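Local structure of bile acid 7a-dehydratase, BaiE (Clostridium hiranonis DSM 13275, 4L8P) at residues 51-54 / 60-63; 128-133 / 180-185. The protein probably catalyses the 7-alpha-dehydration of bile-acid intermediates as a lyase with a SnoaL-like, cystatin-like fold, in an assembly of three chains. All coordinates share one frame; numbering follows the deposited sequence.

Interaction 1: 51-54 / 60-63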
# COMPACT_ATOMS: atom_id res chain seq x y z
N ARG A 51 5.15 7.25 -9.19
CA ARG A 51 5.28 6.65 -10.50
C ARG A 51 6.15 7.51 -11.43
O ARG A 51 7.03 6.99 -12.13
CB ARG A 51 3.87 6.40 -11.08
CG ARG A 51 3.81 5.90 -12.49
CD ARG A 51 2.36 5.51 -12.85
NE ARG A 51 1.36 6.57 -12.69
CZ ARG A 51 1.14 7.57 -13.56
NH1 ARG A 51 1.88 7.70 -14.66
NH2 ARG A 51 0.18 8.46 -13.31
N CYS A 52 5.94 8.82 -11.41
CA CYS A 52 6.76 9.72 -12.24
C CYS A 52 8.21 9.81 -11.73
O CYS A 52 9.14 9.90 -12.53
CB CYS A 52 6.14 11.10 -12.32
SG CYS A 52 4.57 11.12 -13.22
N LEU A 53 8.38 9.80 -10.40
CA LEU A 53 9.70 9.85 -9.79
C LEU A 53 10.55 8.65 -10.24
O LEU A 53 11.67 8.80 -10.71
CB LEU A 53 9.58 9.87 -8.27
CG LEU A 53 10.86 9.86 -7.42
CD1 LEU A 53 11.67 11.10 -7.68
CD2 LEU A 53 10.51 9.77 -5.96
N ASP A 54 9.99 7.46 -10.06
CA ASP A 54 10.73 6.24 -10.38
C ASP A 54 10.81 5.99 -11.87
O ASP A 54 11.81 5.44 -12.36
CB ASP A 54 10.13 5.07 -9.62
CG ASP A 54 10.32 5.20 -8.12
OD1 ASP A 54 11.32 5.81 -7.66
OD2 ASP A 54 9.45 4.69 -7.41
N GLU A 60 6.16 15.37 -16.29
CA GLU A 60 4.94 14.91 -15.61
C GLU A 60 5.00 15.05 -14.08
O GLU A 60 4.04 15.52 -13.45
CB GLU A 60 4.56 13.49 -16.04
CG GLU A 60 3.11 13.14 -15.69
CD GLU A 60 2.60 11.85 -16.34
OE1 GLU A 60 3.37 11.14 -17.04
OE2 GLU A 60 1.41 11.55 -16.14
N LEU A 61 6.14 14.70 -13.47
CA LEU A 61 6.30 14.91 -12.03
C LEU A 61 6.08 16.37 -11.64
O LEU A 61 5.46 16.68 -10.61
CB LEU A 61 7.67 14.47 -11.56
CG LEU A 61 7.83 14.46 -10.03
CD1 LEU A 61 8.81 13.36 -9.68
CD2 LEU A 61 8.39 15.76 -9.46
N GLU A 62 6.58 17.29 -12.45
CA GLU A 62 6.42 18.72 -12.19
C GLU A 62 4.94 19.14 -12.03
O GLU A 62 4.65 20.02 -11.23
CB GLU A 62 7.07 19.54 -13.32
CG GLU A 62 7.24 21.02 -13.00
CD GLU A 62 7.97 21.78 -14.10
OE1 GLU A 62 8.82 21.18 -14.77
OE2 GLU A 62 7.70 22.99 -14.27
N THR A 63 4.03 18.47 -12.72
CA THR A 63 2.59 18.78 -12.65
C THR A 63 1.94 18.40 -11.31
O THR A 63 0.84 18.85 -11.02
CB THR A 63 1.77 18.13 -13.78
OG1 THR A 63 1.69 16.70 -13.60
CG2 THR A 63 2.35 18.46 -15.14
O HOH W 1 -0.95 10.38 -15.27
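Cys52 and Leu61 bring the end of helix 22-55 against the short helix 58-62, their CB atoms 3.8 Å apart. This small-to-large pairing suits backbones so close together: the CA atoms of these two residues lie 5.2 Å apart. The apolar contact continues on both flanks. SG of Cys52, beside its own backbone N (chi1 -67°), rests 3.5 Å from CG of Glu60 and uses the aliphatic part of an acidic side chain. On the other flank, CD1 of Leu61 settles 3.6 Å from CA of Leu53, and the two leucines run side by side, pointing the same way.

Polar contact is indirect. The guanidinium and carboxylate planes of Arg51 and Glu60 are turned 73° apart, with NH1 and OE2 4.2 Å from each other, beyond a salt bridge. A water bridges them: it accepts from Arg51 NH2 at 3.0 Å, in the guanidinium plane, and donates to Glu60 OE2 at 2.8 Å. The stronger charge partner of Arg51 is Glu108 of the second subunit, which meets NE.

Leu53 and Leu61 touch helix 83-93. The packing belongs to the helical side of the SnoaL-like, cystatin-like alpha+beta fold, whose other layer is a curved antiparallel sheet.

Interaction 2: 128-133 / 180-185; sequences IFTDGK and TSNMHK
Asp131 and Lys185 form a salt bridge between the loop after strand 116-129 and the C-terminal tail, just past an Asx turn that begins at Asn182. NZ of Lys185 donates to OD2 of Asp131 over 2.8 Å, arriving above the carboxylate plane. Thr130 OG1 donates to OD2 of Asp131 from the opposite face, also over 2.8 Å, and the two groups should help hold the carboxylate's orientation. A long lysine suits this gap, its chain extended until the bend at chi4 (-62°).

The methyl CG2 of Thr130 packs 3.8 Å from ND2 of Asn182. The two residues also share a water, which donates to Thr130 OG1 and accepts from Asn182 ND2 at 2.9 Å. OG1 of Thr130 also bonds to the backbone O of Glu97, so its single proton is probably shared between two acceptors.

Farther out, Ser181 and Asn182 pair in an antiparallel ladder with a strand of the second subunit, extending the sheet across the interface. Asn182 to Lys185 form a type I beta turn, closed by Lys185 N bonding to Asn182 O. Asparagine suits its start: while ND2 holds the water, OD1 of Asn182 accepts from His184 N at 2.9 Å, the donor 43° out of the carbonyl plane.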
# COMPACT_ATOMS: atom_id res chain seq x y z
N ILE A 128 19.25 1.20 -6.65
CA ILE A 128 20.31 0.36 -7.24
C ILE A 128 21.05 1.17 -8.32
O ILE A 128 20.44 1.69 -9.25
CB ILE A 128 19.73 -0.92 -7.88
CG1 ILE A 128 19.02 -1.78 -6.81
CG2 ILE A 128 20.81 -1.71 -8.63
CD1 ILE A 128 18.15 -2.89 -7.36
N PHE A 129 22.37 1.27 -8.17
CA PHE A 129 23.21 1.91 -9.18
C PHE A 129 23.79 0.81 -10.09
O PHE A 129 24.46 -0.11 -9.61
CB PHE A 129 24.31 2.73 -8.50
CG PHE A 129 23.78 3.96 -7.81
CD1 PHE A 129 23.35 3.89 -6.48
CD2 PHE A 129 23.69 5.17 -8.49
CE1 PHE A 129 22.84 5.02 -5.85
CE2 PHE A 129 23.20 6.30 -7.86
CZ PHE A 129 22.78 6.23 -6.54
N THR A 130 23.57 0.93 -11.40
CA THR A 130 23.94 -0.13 -12.34
C THR A 130 25.23 0.13 -13.07
O THR A 130 25.81 -0.80 -13.63
CB THR A 130 22.84 -0.35 -13.41
OG1 THR A 130 22.61 0.87 -14.11
CG2 THR A 130 21.54 -0.78 -12.74
N ASP A 131 25.63 1.39 -13.14
CA ASP A 131 26.79 1.81 -13.95
C ASP A 131 27.33 3.07 -13.32
O ASP A 131 26.71 3.60 -12.41
CB ASP A 131 26.40 2.09 -15.42
CG ASP A 131 25.78 0.86 -16.12
OD1 ASP A 131 26.55 0.01 -16.63
OD2 ASP A 131 24.53 0.72 -16.12
N GLY A 132 28.48 3.53 -13.80
CA GLY A 132 29.10 4.74 -13.27
C GLY A 132 29.92 4.53 -12.00
O GLY A 132 30.28 3.39 -11.66
N LYS A 133 30.19 5.64 -11.31
CA LYS A 133 31.08 5.69 -10.13
C LYS A 133 30.53 4.91 -8.96
O LYS A 133 31.29 4.36 -8.16
CB LYS A 133 31.28 7.14 -9.67
N THR A 180 17.89 -8.66 -15.08
CA THR A 180 17.31 -9.14 -16.32
C THR A 180 16.41 -8.12 -17.00
O THR A 180 16.21 -8.21 -18.20
CB THR A 180 16.52 -10.44 -16.08
OG1 THR A 180 15.50 -10.20 -15.11
CG2 THR A 180 17.46 -11.54 -15.59
N SER A 181 15.91 -7.15 -16.25
CA SER A 181 15.09 -6.07 -16.80
C SER A 181 15.50 -4.77 -16.14
O SER A 181 15.81 -4.72 -14.94
CB SER A 181 13.60 -6.31 -16.52
OG SER A 181 13.09 -7.37 -17.28
N ASN A 182 15.46 -3.70 -16.93
CA ASN A 182 15.76 -2.37 -16.41
C ASN A 182 15.12 -1.37 -17.37
O ASN A 182 15.61 -1.20 -18.50
CB ASN A 182 17.29 -2.16 -16.29
CG ASN A 182 17.67 -0.76 -15.84
OD1 ASN A 182 16.82 0.12 -15.72
ND2 ASN A 182 18.96 -0.57 -15.53
N MSE A 183 14.05 -0.70 -16.92
CA MSE A 183 13.31 0.22 -17.81
C MSE A 183 14.14 1.39 -18.29
O MSE A 183 13.80 2.00 -19.32
CB MSE A 183 12.01 0.71 -17.20
CG MSE A 183 12.28 1.61 -16.02
SE MSE A 183 10.65 2.39 -15.31
CE MSE A 183 10.08 3.61 -16.70
N HIS A 184 15.24 1.68 -17.60
CA HIS A 184 16.07 2.85 -17.91
C HIS A 184 17.15 2.52 -18.93
O HIS A 184 17.88 3.42 -19.33
CB HIS A 184 16.68 3.42 -16.64
CG HIS A 184 15.66 3.62 -15.56
ND1 HIS A 184 14.61 4.51 -15.70
CD2 HIS A 184 15.46 2.99 -14.38
CE1 HIS A 184 13.83 4.42 -14.64
NE2 HIS A 184 14.33 3.52 -13.82
N LYS A 185 17.23 1.25 -19.33
CA LYS A 185 18.04 0.81 -20.49
C LYS A 185 17.19 0.40 -21.69
O LYS A 185 17.68 0.41 -22.82
CB LYS A 185 18.88 -0.38 -20.09
CG LYS A 185 19.93 -0.04 -19.05
CD LYS A 185 20.81 -1.26 -18.75
CE LYS A 185 21.94 -0.95 -17.77
NZ LYS A 185 22.90 0.07 -18.26
O HOH W 2 20.15 1.93 -14.82

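In the fold
Interaction 1 comes first along the chain and is complete before interaction 2 begins; their centres are about 19 Å apart. The first joins two consecutive helices, 22-55 and 58-62, about 8 Å from the centre of the chain; the second, at about 22 Å, ties the end of strand 116-129 to the tail after strand 178-182. They nevertheless meet directly: O of Asp54, at the end of the long helix, packs 3.2 Å from CE1 of His184 in the tail. Strand 98-111 links them too, since Asp54 bonds to Ser100 and His102, while Thr130 and Asn182 rest on Ile99. Both contacts touch the second subunit, so helix end, the end of strand 116-129 and tail converge beside an interface.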